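Local atomic coordinates of filamentous hemagglutinin (PDB entry 1RWR), a protein that acts as an adhesin of Bordetella pertussis and is exported through the two-partner secretion pathway, in which its amino-terminal TPS domain probably directs secretion. Residues V21-P26 with P67-Q72; V47-L52 with G61-N66; N107-N112 with G143-E148; R165-Q170 with V186-N191. All coordinates share one frame; numbering follows the deposited sequence.

Interaction 1: V21-P26 with P67-Q72; sequences VNIADP and PNLTRQ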
loop_
_atom_site.group_PDB
_atom_site.type_symbol
_atom_site.label_atom_id
_atom_site.label_comp_id
_atom_site.label_asym_id
_atom_site.label_seq_id
_atom_site.Cartn_x
_atom_site.Cartn_y
_atom_site.Cartn_z
ATOM N N VAL A 21 -2.849 1.097 19.283
ATOM C CA VAL A 21 -1.413 0.971 19.223
ATOM C C VAL A 21 -0.814 2.250 19.758
ATOM O O VAL A 21 -0.938 3.310 19.120
ATOM C CB VAL A 21 -0.914 0.736 17.777
ATOM C CG1 VAL A 21 0.590 0.628 17.761
ATOM C CG2 VAL A 21 -1.550 -0.510 17.180
ATOM N N ASN A 22 -0.207 2.160 20.948
ATOM C CA ASN A 22 0.645 3.226 21.457
ATOM C C ASN A 22 2.014 3.116 20.778
ATOM O O ASN A 22 2.925 2.461 21.263
ATOM C CB ASN A 22 0.739 3.188 22.989
ATOM C CG ASN A 22 -0.475 3.777 23.647
ATOM O OD1 ASN A 22 -1.194 4.560 23.037
ATOM N ND2 ASN A 22 -0.738 3.382 24.914
ATOM N N ILE A 23 2.104 3.777 19.623
ATOM C CA ILE A 23 3.281 3.793 18.796
ATOM C C ILE A 23 4.485 4.349 19.571
ATOM O O ILE A 23 4.312 5.103 20.536
ATOM C CB ILE A 23 3.049 4.638 17.510
ATOM C CG1 ILE A 23 2.657 6.095 17.820
ATOM C CG2 ILE A 23 1.952 4.026 16.627
ATOM C CD1 ILE A 23 2.737 7.007 16.562
ATOM N N ALA A 24 5.673 3.972 19.117
ATOM C CA ALA A 24 6.933 4.464 19.639
ATOM C C ALA A 24 7.121 5.936 19.371
ATOM O O ALA A 24 6.651 6.486 18.364
ATOM C CB ALA A 24 8.104 3.656 19.042
ATOM N N ASP A 25 7.843 6.595 20.271
ATOM C CA ASP A 25 8.191 8.006 20.046
ATOM C C ASP A 25 8.915 8.124 18.705
ATOM O O ASP A 25 9.822 7.333 18.433
ATOM C CB ASP A 25 9.080 8.491 21.191
ATOM C CG ASP A 25 9.092 9.975 21.352
ATOM O OD1 ASP A 25 8.148 10.653 20.880
ATOM O OD2 ASP A 25 10.040 10.538 21.982
ATOM N N PRO A 26 8.525 9.052 17.835
ATOM C CA PRO A 26 9.209 9.201 16.554
ATOM C C PRO A 26 10.622 9.725 16.694
ATOM O O PRO A 26 10.981 10.377 17.697
ATOM C CB PRO A 26 8.365 10.232 15.786
ATOM C CG PRO A 26 7.636 10.958 16.812
ATOM C CD PRO A 26 7.351 9.949 17.930
ATOM N N PRO A 67 1.506 7.544 26.012
ATOM C CA PRO A 67 2.547 7.888 26.986
ATOM C C PRO A 67 3.967 7.840 26.437
ATOM O O PRO A 67 4.858 8.405 27.075
ATOM C CB PRO A 67 2.340 6.845 28.076
ATOM C CG PRO A 67 1.767 5.731 27.359
ATOM C CD PRO A 67 0.816 6.295 26.380
ATOM N N ASN A 68 4.177 7.200 25.278
ATOM C CA ASN A 68 5.470 7.128 24.658
ATOM C C ASN A 68 5.907 8.435 24.000
ATOM O O ASN A 68 7.103 8.642 23.803
ATOM C CB ASN A 68 5.512 6.037 23.569
ATOM C CG ASN A 68 5.366 4.616 24.127
ATOM O OD1 ASN A 68 5.719 4.327 25.290
ATOM N ND2 ASN A 68 4.895 3.708 23.278
ATOM N N LEU A 69 4.947 9.270 23.603
ATOM C CA LEU A 69 5.230 10.406 22.748
ATOM C C LEU A 69 5.781 11.627 23.486
ATOM O O LEU A 69 5.215 12.045 24.492
ATOM C CB LEU A 69 3.989 10.862 21.980
ATOM C CG LEU A 69 3.353 9.842 21.034
ATOM C CD1 LEU A 69 2.113 10.417 20.343
ATOM C CD2 LEU A 69 4.411 9.248 20.037
ATOM N N THR A 70 6.899 12.143 22.987
ATOM C CA THR A 70 7.369 13.491 23.290
ATOM C C THR A 70 7.055 14.459 22.132
ATOM O O THR A 70 7.151 15.689 22.287
ATOM C CB THR A 70 8.876 13.520 23.577
ATOM O OG1 THR A 70 9.630 13.140 22.419
ATOM C CG2 THR A 70 9.256 12.559 24.653
ATOM N N ARG A 71 6.712 13.896 20.973
ATOM C CA ARG A 71 6.228 14.633 19.821
ATOM C C ARG A 71 5.398 13.652 18.977
ATOM O O ARG A 71 5.498 12.450 19.125
ATOM C CB ARG A 71 7.342 15.206 18.953
ATOM C CG ARG A 71 8.317 14.179 18.405
ATOM C CD ARG A 71 9.703 14.845 18.004
ATOM N NE ARG A 71 10.953 14.073 18.090
ATOM C CZ ARG A 71 11.224 12.985 18.834
ATOM N NH1 ARG A 71 10.327 12.399 19.624
ATOM N NH2 ARG A 71 12.459 12.461 18.775
ATOM N N GLN A 72 4.617 14.215 18.076
ATOM C CA GLN A 72 3.793 13.421 17.188
ATOM C C GLN A 72 4.573 12.992 15.957
ATOM O O GLN A 72 5.432 13.713 15.462
ATOM C CB GLN A 72 2.530 14.197 16.817
ATOM C CG GLN A 72 1.650 14.491 18.014
ATOM C CD GLN A 72 0.526 15.428 17.712
ATOM O OE1 GLN A 72 0.776 16.527 17.185
ATOM N NE2 GLN A 72 -0.728 15.020 18.026
#
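The guanidinium of Arg71 has the backbone carbonyl group of Pro26 over one face, offset toward the rim, and the carboxylate of Asp25 at its edge, the two charged planes inclined 63° to each other. There NH1 of Arg71 makes a salt bridge with OD2 of Asp25 at 3.0 Å, its hydrogen bond weak. The same carboxylate is gripped more firmly by Thr70: its OG1 donates to the syn lone pair of Asp25 OD2 at 2.7 Å, while its backbone N reaches Asp25 OD1 from above the carboxylate plane at 2.9 Å. With CG anti to the backbone N (chi1 -159°), Asp25 carries its acid to this point. The amide of Asn68, also flat, donates in its own plane from ND2 to Ile23 O at 3.1 Å, arriving above the carbonyl plane; Asn66 donates to the same oxygen. Between these two polar sites, Leu69 CD2 sits against Pro26 CD at 3.7 Å and more loosely against Ile23 CG1. Asn22, at the end of strand 20-22, is the centre of an inverse gamma turn; the contact joins the chain leaving that strand to the loop between strands 61-63 and 75-80, near the amino-terminal end of the beta-helix.

Interaction 2: V47-L52 with G61-N66; sequences VFNNGL and GALTKN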
loop_
_atom_site.group_PDB
_atom_site.type_symbol
_atom_site.label_atom_id
_atom_site.label_comp_id
_atom_site.label_asym_id
_atom_site.label_seq_id
_atom_site.Cartn_x
_atom_site.Cartn_y
_atom_site.Cartn_z
ATOM N N VAL A 47 -6.697 1.523 15.995
ATOM C CA VAL A 47 -6.391 2.928 16.178
ATOM C C VAL A 47 -4.894 3.078 16.467
ATOM O O VAL A 47 -4.399 2.513 17.454
ATOM C CB VAL A 47 -7.221 3.516 17.330
ATOM C CG1 VAL A 47 -6.843 4.999 17.601
ATOM C CG2 VAL A 47 -8.671 3.372 17.013
ATOM N N PHE A 48 -4.207 3.889 15.667
ATOM C CA PHE A 48 -2.840 4.271 15.942
ATOM C C PHE A 48 -2.856 5.537 16.783
ATOM O O PHE A 48 -3.419 6.543 16.381
ATOM C CB PHE A 48 -2.057 4.543 14.655
ATOM C CG PHE A 48 -1.813 3.329 13.843
ATOM C CD1 PHE A 48 -0.747 2.504 14.115
ATOM C CD2 PHE A 48 -2.695 3.002 12.814
ATOM C CE1 PHE A 48 -0.530 1.354 13.323
ATOM C CE2 PHE A 48 -2.498 1.886 12.067
ATOM C CZ PHE A 48 -1.418 1.059 12.312
ATOM N N ASN A 49 -2.242 5.489 17.954
ATOM C CA ASN A 49 -2.358 6.611 18.896
ATOM C C ASN A 49 -1.252 7.615 18.675
ATOM O O ASN A 49 -0.168 7.470 19.193
ATOM C CB ASN A 49 -2.393 6.123 20.358
ATOM C CG ASN A 49 -2.751 7.235 21.349
ATOM O OD1 ASN A 49 -2.804 8.424 20.991
ATOM N ND2 ASN A 49 -2.972 6.855 22.610
ATOM N N ASN A 50 -1.555 8.654 17.898
ATOM C CA ASN A 50 -0.614 9.751 17.663
ATOM C C ASN A 50 -1.061 11.015 18.412
ATOM O O ASN A 50 -0.920 12.155 17.900
ATOM C CB ASN A 50 -0.530 10.029 16.170
ATOM C CG ASN A 50 0.769 10.693 15.732
ATOM O OD1 ASN A 50 1.817 10.604 16.381
ATOM N ND2 ASN A 50 0.713 11.302 14.542
ATOM N N GLY A 51 -1.612 10.793 19.607
ATOM C CA GLY A 51 -2.227 11.839 20.400
ATOM C C GLY A 51 -1.368 12.261 21.578
ATOM O O GLY A 51 -0.819 11.437 22.267
ATOM N N LEU A 52 -1.223 13.567 21.758
ATOM C CA LEU A 52 -0.614 14.143 22.966
ATOM C C LEU A 52 -1.633 14.498 24.037
ATOM O O LEU A 52 -1.249 14.826 25.173
ATOM C CB LEU A 52 0.187 15.391 22.580
ATOM C CG LEU A 52 1.355 15.199 21.627
ATOM C CD1 LEU A 52 2.033 16.539 21.343
ATOM C CD2 LEU A 52 2.392 14.206 22.120
ATOM N N GLY A 61 -13.716 4.829 20.259
ATOM C CA GLY A 61 -14.170 5.593 21.419
ATOM C C GLY A 61 -12.987 6.170 22.207
ATOM O O GLY A 61 -11.901 6.409 21.674
ATOM N N ALA A 62 -13.213 6.395 23.492
ATOM C CA ALA A 62 -12.282 7.112 24.322
ATOM C C ALA A 62 -10.920 6.461 24.441
ATOM O O ALA A 62 -10.775 5.231 24.516
ATOM C CB ALA A 62 -12.893 7.336 25.745
ATOM N N LEU A 63 -9.893 7.301 24.441
ATOM C CA LEU A 63 -8.563 6.841 24.751
ATOM C C LEU A 63 -7.751 7.974 25.320
ATOM O O LEU A 63 -8.064 9.137 25.114
ATOM C CB LEU A 63 -7.870 6.260 23.503
ATOM C CG LEU A 63 -7.343 7.244 22.445
ATOM C CD1 LEU A 63 -6.621 6.483 21.290
ATOM C CD2 LEU A 63 -8.443 8.118 21.869
ATOM N N THR A 64 -6.687 7.622 26.021
ATOM C CA THR A 64 -5.805 8.618 26.602
ATOM C C THR A 64 -4.632 8.882 25.685
ATOM O O THR A 64 -4.360 8.121 24.767
ATOM C CB THR A 64 -5.301 8.176 28.001
ATOM O OG1 THR A 64 -4.642 6.925 27.922
ATOM C CG2 THR A 64 -6.463 7.875 28.930
ATOM N N LYS A 65 -3.939 9.976 25.931
ATOM C CA LYS A 65 -2.745 10.278 25.170
ATOM C C LYS A 65 -1.767 9.107 25.213
ATOM O O LYS A 65 -1.766 8.304 26.148
ATOM C CB LYS A 65 -2.088 11.532 25.704
ATOM C CG LYS A 65 -1.499 11.376 27.072
ATOM C CD LYS A 65 -0.995 12.720 27.582
ATOM C CE LYS A 65 -2.124 13.570 28.160
ATOM N NZ LYS A 65 -2.943 12.936 29.223
ATOM N N ASN A 66 -0.929 9.032 24.188
ATOM C CA ASN A 66 0.088 7.997 24.080
ATOM C C ASN A 66 1.278 8.337 24.976
ATOM O O ASN A 66 2.001 9.304 24.709
ATOM C CB ASN A 66 0.530 7.907 22.631
ATOM C CG ASN A 66 1.580 6.879 22.398
ATOM O OD1 ASN A 66 2.196 6.388 23.328
ATOM N ND2 ASN A 66 1.802 6.548 21.130
#
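Two asparagines, Asn49 and Asn66, form the tight, buried heart of this contact. Their side chains slide past each other in opposite directions, amide planes 43° apart, with Asn49 CG 3.6 Å from Asn66 CB. Both hold CG anti to the backbone N, and each uses its amide NH2 to reach a backbone carbonyl of the other segment. Asn66 ND2 donates to Asn49 O at 2.9 Å, in the carbonyl plane, and Asn49 ND2 donates nearly along the C=O axis of Thr64, with its O at 2.9 Å. Asn22 OD1 takes a further bond from Asn49 ND2. The other end of the Asn49 amide is used as well: OD1 accepts from Gly51 N at 3.0 Å, closing an Asx turn that fixes the rotation of the group. Beyond it, Asn66 N meets Gly51 O at 3.1 Å, 25° above the carbonyl plane. On the inner side, Leu63 CD1 and Val47 CG1 touch tip to tip at 4.0 Å.

The outer side, at Lys65 and Leu52, is exposed and has no hydrogen bond across the segments; the lysine chain, bent at chi3 and chi4, only brushes Leu52 O with its CD (3.2 Å) before its ammonium pairs with Asp54. Buried amides thus satisfy backbone carbonyls where strand 45-50 gives way to loop, and the contact's cohesion is chiefly polar, with charge kept to its solvent margin.

Interaction 3: N107-N112 with G143-E148; sequences NGISVN and GTVTIE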
loop_
_atom_site.group_PDB
_atom_site.type_symbol
_atom_site.label_atom_id
_atom_site.label_comp_id
_atom_site.label_asym_id
_atom_site.label_seq_id
_atom_site.Cartn_x
_atom_site.Cartn_y
_atom_site.Cartn_z
ATOM N N ASN A 107 6.806 -11.374 4.758
ATOM C CA ASN A 107 6.133 -12.667 4.630
ATOM C C ASN A 107 4.868 -12.629 3.809
ATOM O O ASN A 107 4.369 -13.669 3.376
ATOM C CB ASN A 107 5.835 -13.206 6.006
ATOM C CG ASN A 107 7.086 -13.299 6.852
ATOM O OD1 ASN A 107 8.066 -13.988 6.463
ATOM N ND2 ASN A 107 7.111 -12.575 7.949
ATOM N N GLY A 108 4.331 -11.425 3.596
ATOM C CA GLY A 108 3.113 -11.256 2.840
ATOM C C GLY A 108 2.055 -10.456 3.570
ATOM O O GLY A 108 2.048 -10.369 4.801
ATOM N N ILE A 109 1.162 -9.861 2.784
ATOM C CA ILE A 109 -0.005 -9.176 3.333
ATOM C C ILE A 109 -1.236 -9.513 2.516
ATOM O O ILE A 109 -1.192 -9.455 1.278
ATOM C CB ILE A 109 0.208 -7.647 3.316
ATOM C CG1 ILE A 109 1.490 -7.237 4.026
ATOM C CG2 ILE A 109 -1.014 -6.957 3.874
ATOM C CD1 ILE A 109 1.761 -5.740 3.888
ATOM N N SER A 110 -2.327 -9.855 3.199
ATOM C CA SER A 110 -3.609 -9.988 2.530
ATOM C C SER A 110 -4.540 -8.888 3.058
ATOM O O SER A 110 -4.498 -8.544 4.256
ATOM C CB SER A 110 -4.155 -11.400 2.725
ATOM O OG SER A 110 -4.326 -11.663 4.074
ATOM N N VAL A 111 -5.340 -8.332 2.149
ATOM C CA VAL A 111 -6.146 -7.172 2.415
ATOM C C VAL A 111 -7.595 -7.447 2.027
ATOM O O VAL A 111 -7.853 -7.870 0.929
ATOM C CB VAL A 111 -5.622 -6.003 1.604
ATOM C CG1 VAL A 111 -6.376 -4.748 1.915
ATOM C CG2 VAL A 111 -4.131 -5.750 1.864
ATOM N N ASN A 112 -8.529 -7.183 2.932
ATOM C CA ASN A 112 -9.950 -7.408 2.628
ATOM C C ASN A 112 -10.850 -6.358 3.257
ATOM O O ASN A 112 -11.112 -6.388 4.447
ATOM C CB ASN A 112 -10.379 -8.792 3.101
ATOM C CG ASN A 112 -11.742 -9.178 2.547
ATOM O OD1 ASN A 112 -11.990 -8.996 1.391
ATOM N ND2 ASN A 112 -12.631 -9.686 3.394
ATOM N N GLY A 143 7.800 -11.754 -1.110
ATOM C CA GLY A 143 6.482 -11.516 -0.539
ATOM C C GLY A 143 5.457 -11.096 -1.541
ATOM O O GLY A 143 5.754 -10.377 -2.490
ATOM N N THR A 144 4.218 -11.484 -1.276
ATOM C CA THR A 144 3.050 -11.105 -2.084
ATOM C C THR A 144 2.083 -10.236 -1.272
ATOM O O THR A 144 1.847 -10.508 -0.094
ATOM C CB THR A 144 2.323 -12.367 -2.509
ATOM O OG1 THR A 144 3.190 -13.179 -3.341
ATOM C CG2 THR A 144 1.075 -12.040 -3.321
ATOM N N VAL A 145 1.480 -9.234 -1.901
ATOM C CA VAL A 145 0.310 -8.554 -1.345
ATOM C C VAL A 145 -0.862 -8.985 -2.187
ATOM O O VAL A 145 -0.813 -8.902 -3.408
ATOM C CB VAL A 145 0.430 -7.031 -1.382
ATOM C CG1 VAL A 145 -0.921 -6.316 -1.034
ATOM C CG2 VAL A 145 1.563 -6.567 -0.485
ATOM N N THR A 146 -1.895 -9.485 -1.541
ATOM C CA THR A 146 -3.138 -9.855 -2.194
ATOM C C THR A 146 -4.279 -8.959 -1.732
ATOM O O THR A 146 -4.546 -8.843 -0.536
ATOM C CB THR A 146 -3.485 -11.314 -1.860
ATOM O OG1 THR A 146 -2.450 -12.205 -2.327
ATOM C CG2 THR A 146 -4.763 -11.700 -2.558
ATOM N N ILE A 147 -4.918 -8.285 -2.681
ATOM C CA ILE A 147 -6.110 -7.542 -2.404
ATOM C C ILE A 147 -7.265 -8.503 -2.710
ATOM O O ILE A 147 -7.457 -8.881 -3.847
ATOM C CB ILE A 147 -6.210 -6.245 -3.275
ATOM C CG1 ILE A 147 -4.991 -5.329 -3.090
ATOM C CG2 ILE A 147 -7.489 -5.519 -2.934
ATOM C CD1 ILE A 147 -4.632 -5.043 -1.696
ATOM N N GLU A 148 -7.957 -8.915 -1.670
ATOM C CA GLU A 148 -9.105 -9.809 -1.768
ATOM C C GLU A 148 -10.358 -9.074 -2.192
ATOM O O GLU A 148 -10.385 -7.854 -2.338
ATOM C CB GLU A 148 -9.317 -10.558 -0.440
ATOM C CG GLU A 148 -8.100 -11.348 -0.004
ATOM C CD GLU A 148 -8.266 -12.073 1.311
ATOM O OE1 GLU A 148 -9.280 -11.826 2.000
ATOM O OE2 GLU A 148 -7.370 -12.909 1.654
HETATM O O HOH W 1 3.807 -13.864 0.567
HETATM O O HOH W 2 -0.725 -12.222 0.019
HETATM O O HOH W 3 -6.789 -13.016 4.293
#
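Gly143 enters beside Gly108, and both adopt backbone angles that favour glycine. At Thr144 the backbone N is linked to the first segment through water, which accepts from it and donates to Asn107 O. Thr144 O then takes the direct bond from Ile109 N at 3.0 Å, lying in the carbonyl plane. Val145 turns its side chain to the buried face of the sheet, where CG2 lies 4.2 Å from Ile109 CB; its CA also approaches Ile109 O in a CA-H...O contact. Thr146, on the more exposed face with Ser110, uses both backbone polar atoms: its N donates to Ile109 O at 2.9 Å, and its O receives Val111 N at 2.8 Å, almost along the C=O axis. A second water bridges Thr146 OG1 and Ile109 O. This is the in-register parallel ladder of a right-handed beta-helix, with strands 109-111 and 144-147 running 8° apart as successive rungs of one sheet and their aliphatic residues stacked inward. Ile147 continues the inner stack beside Val111, both side chains pointing the same way; with chi1 -57° and chi2 -50°, its CD1 folds back to 3.6 Å from Val111 CB. Val152 packs against both. Glu148 N closes the ladder on Val111 O at 2.8 Å. Its extended side chain crosses Asn112 at about a right angle, OE1 lying 3.4 Å from Asn112 CB, and Asn112 OD1 accepts from Gly150 N. The other carboxylate oxygen, Glu148 OE2, accepts from a third water, also bound to Ser110 OG.

Interaction 4: R165-Q170 with V186-N191; sequences RLVKLQ and VVAGAN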
loop_
_atom_site.group_PDB
_atom_site.type_symbol
_atom_site.label_atom_id
_atom_site.label_comp_id
_atom_site.label_asym_id
_atom_site.label_seq_id
_atom_site.Cartn_x
_atom_site.Cartn_y
_atom_site.Cartn_z
ATOM N N ARG A 165 6.967 -8.120 -3.926
ATOM C CA ARG A 165 7.620 -8.872 -4.973
ATOM C C ARG A 165 6.604 -9.250 -6.031
ATOM O O ARG A 165 6.875 -9.127 -7.211
ATOM C CB ARG A 165 8.360 -10.089 -4.425
ATOM C CG ARG A 165 9.332 -10.740 -5.432
ATOM C CD ARG A 165 10.569 -9.845 -5.693
ATOM N NE ARG A 165 11.379 -10.231 -6.843
ATOM C CZ ARG A 165 12.411 -11.120 -6.826
ATOM N NH1 ARG A 165 12.698 -11.845 -5.763
ATOM N NH2 ARG A 165 13.106 -11.332 -7.933
ATOM N N LEU A 166 5.466 -9.732 -5.570
ATOM C CA LEU A 166 4.311 -10.042 -6.412
ATOM C C LEU A 166 3.061 -9.381 -5.856
ATOM O O LEU A 166 2.910 -9.201 -4.649
ATOM C CB LEU A 166 4.058 -11.551 -6.440
ATOM C CG LEU A 166 5.188 -12.457 -6.950
ATOM C CD1 LEU A 166 4.769 -13.924 -6.758
ATOM C CD2 LEU A 166 5.582 -12.189 -8.416
ATOM N N VAL A 167 2.117 -9.087 -6.733
ATOM C CA VAL A 167 0.867 -8.464 -6.306
ATOM C C VAL A 167 -0.297 -9.131 -7.028
ATOM O O VAL A 167 -0.247 -9.315 -8.239
ATOM C CB VAL A 167 0.843 -6.944 -6.526
ATOM C CG1 VAL A 167 -0.479 -6.344 -6.012
ATOM C CG2 VAL A 167 2.009 -6.284 -5.878
ATOM N N LYS A 168 -1.319 -9.509 -6.269
ATOM C CA LYS A 168 -2.555 -10.085 -6.824
ATOM C C LYS A 168 -3.705 -9.130 -6.493
ATOM O O LYS A 168 -3.869 -8.741 -5.330
ATOM C CB LYS A 168 -2.782 -11.458 -6.241
ATOM C CG LYS A 168 -1.660 -12.421 -6.698
ATOM C CD LYS A 168 -1.750 -13.797 -6.127
ATOM C CE LYS A 168 -0.678 -14.756 -6.774
ATOM N NZ LYS A 168 0.128 -14.295 -8.006
ATOM N N LEU A 169 -4.463 -8.743 -7.519
ATOM C CA LEU A 169 -5.557 -7.791 -7.384
ATOM C C LEU A 169 -6.866 -8.494 -7.695
ATOM O O LEU A 169 -7.219 -8.663 -8.867
ATOM C CB LEU A 169 -5.352 -6.607 -8.299
ATOM C CG LEU A 169 -4.031 -5.846 -8.118
ATOM C CD1 LEU A 169 -3.757 -4.908 -9.273
ATOM C CD2 LEU A 169 -4.022 -5.133 -6.742
ATOM N N GLN A 170 -7.550 -8.907 -6.637
ATOM C CA GLN A 170 -8.810 -9.657 -6.727
ATOM C C GLN A 170 -9.982 -8.930 -6.055
ATOM O O GLN A 170 -11.013 -9.535 -5.705
ATOM C CB GLN A 170 -8.624 -11.058 -6.171
ATOM C CG GLN A 170 -7.609 -11.852 -6.968
ATOM C CD GLN A 170 -7.083 -13.081 -6.244
ATOM O OE1 GLN A 170 -7.606 -13.492 -5.210
ATOM N NE2 GLN A 170 -6.054 -13.683 -6.813
ATOM N N VAL A 186 1.098 0.530 -7.832
ATOM C CA VAL A 186 1.396 -0.862 -7.536
ATOM C C VAL A 186 2.781 -1.110 -8.158
ATOM O O VAL A 186 2.983 -0.894 -9.372
ATOM C CB VAL A 186 0.363 -1.818 -8.133
ATOM C CG1 VAL A 186 0.758 -3.273 -7.850
ATOM C CG2 VAL A 186 -1.013 -1.544 -7.616
ATOM N N VAL A 187 3.746 -1.477 -7.319
ATOM C CA VAL A 187 5.154 -1.593 -7.728
ATOM C C VAL A 187 5.610 -2.990 -7.349
ATOM O O VAL A 187 5.702 -3.331 -6.138
ATOM C CB VAL A 187 6.003 -0.539 -7.034
ATOM C CG1 VAL A 187 7.502 -0.731 -7.334
ATOM C CG2 VAL A 187 5.519 0.872 -7.412
ATOM N N ALA A 188 5.841 -3.822 -8.366
ATOM C CA ALA A 188 6.239 -5.203 -8.166
ATOM C C ALA A 188 7.657 -5.447 -8.606
ATOM O O ALA A 188 8.182 -4.719 -9.470
ATOM C CB ALA A 188 5.291 -6.143 -8.899
ATOM N N GLY A 189 8.283 -6.441 -8.006
ATOM C CA GLY A 189 9.643 -6.844 -8.363
ATOM C C GLY A 189 10.632 -6.570 -7.243
ATOM O O GLY A 189 10.271 -6.089 -6.173
ATOM N N ALA A 190 11.878 -6.943 -7.500
ATOM C CA ALA A 190 12.957 -6.724 -6.560
ATOM C C ALA A 190 13.424 -5.304 -6.735
ATOM O O ALA A 190 14.059 -4.954 -7.734
ATOM C CB ALA A 190 14.080 -7.731 -6.781
ATOM N N ASN A 191 13.018 -4.483 -5.787
ATOM C CA ASN A 191 13.248 -3.047 -5.830
ATOM C C ASN A 191 13.615 -2.488 -4.488
ATOM O O ASN A 191 13.154 -2.951 -3.465
ATOM C CB ASN A 191 11.974 -2.296 -6.269
ATOM C CG ASN A 191 11.599 -2.529 -7.724
ATOM O OD1 ASN A 191 12.344 -2.197 -8.631
ATOM N ND2 ASN A 191 10.413 -3.098 -7.938
#
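Across the interior of the beta-helix, strand 166-169 of one sheet faces the end of strand 183-188 of another. Val167 and Val186 meet obliquely in this core. CG1 of Val186, anti to its backbone N, rests against both methyls of Val167, 3.8 Å from Val167 CG1 and equally far from Val167 CG2. Ala188 CB lies farther along, looser against Val167 CG2, and Ile217 of strand 215-219, a neighbour of 166-169 in its sheet, touches both Val186 and Ala188. At the corner the two segments draw together, and Gly189 N gives a weak hydrogen bond to Arg165 O at 3.1 Å (N-H...O angle 131°). The backbone angles of Gly189 (phi 113°) favour glycine. Arg165 starts away from the second segment, then bends at chi2 (70°) to lay its guanidinium beside Ala190, whose CB sits over one face, offset toward the rim, 3.8 Å from Arg165 CZ. This buried cation is well satisfied: NE forms a salt bridge with Asp236, and NH1 donates to the carbonyls of Ala207 and Gln141. Asp236 also accepts from Ala190 N, tying both sides of the corner together. Small aliphatic side chains meeting between sheets are typical of a beta-helix core.

In the fold
The four contacts form two pairs along the beta-helix. Interactions 1 and 2 have centres 10 Å apart and touch: interaction 2 is nested within the chain loop that interaction 1 closes, and strands 20-22 and 45-50 are joined by probable hydrogen bonds from Val21 N to Val47 O (2.8 Å) and Asn49 N to Val21 O (2.8 Å). Interactions 3 and 4, also 10 Å between centres, share the sheet in which strands 144-147 and 166-169 are neighbours; Ile147 N and Lys168 O lie 2.9 Å apart, a probable hydrogen bond. Between pairs there is no touch: interactions 2 and 3 come within about 11 Å at their nearest atoms, while the centres of interactions 2 and 4 are 33 Å apart.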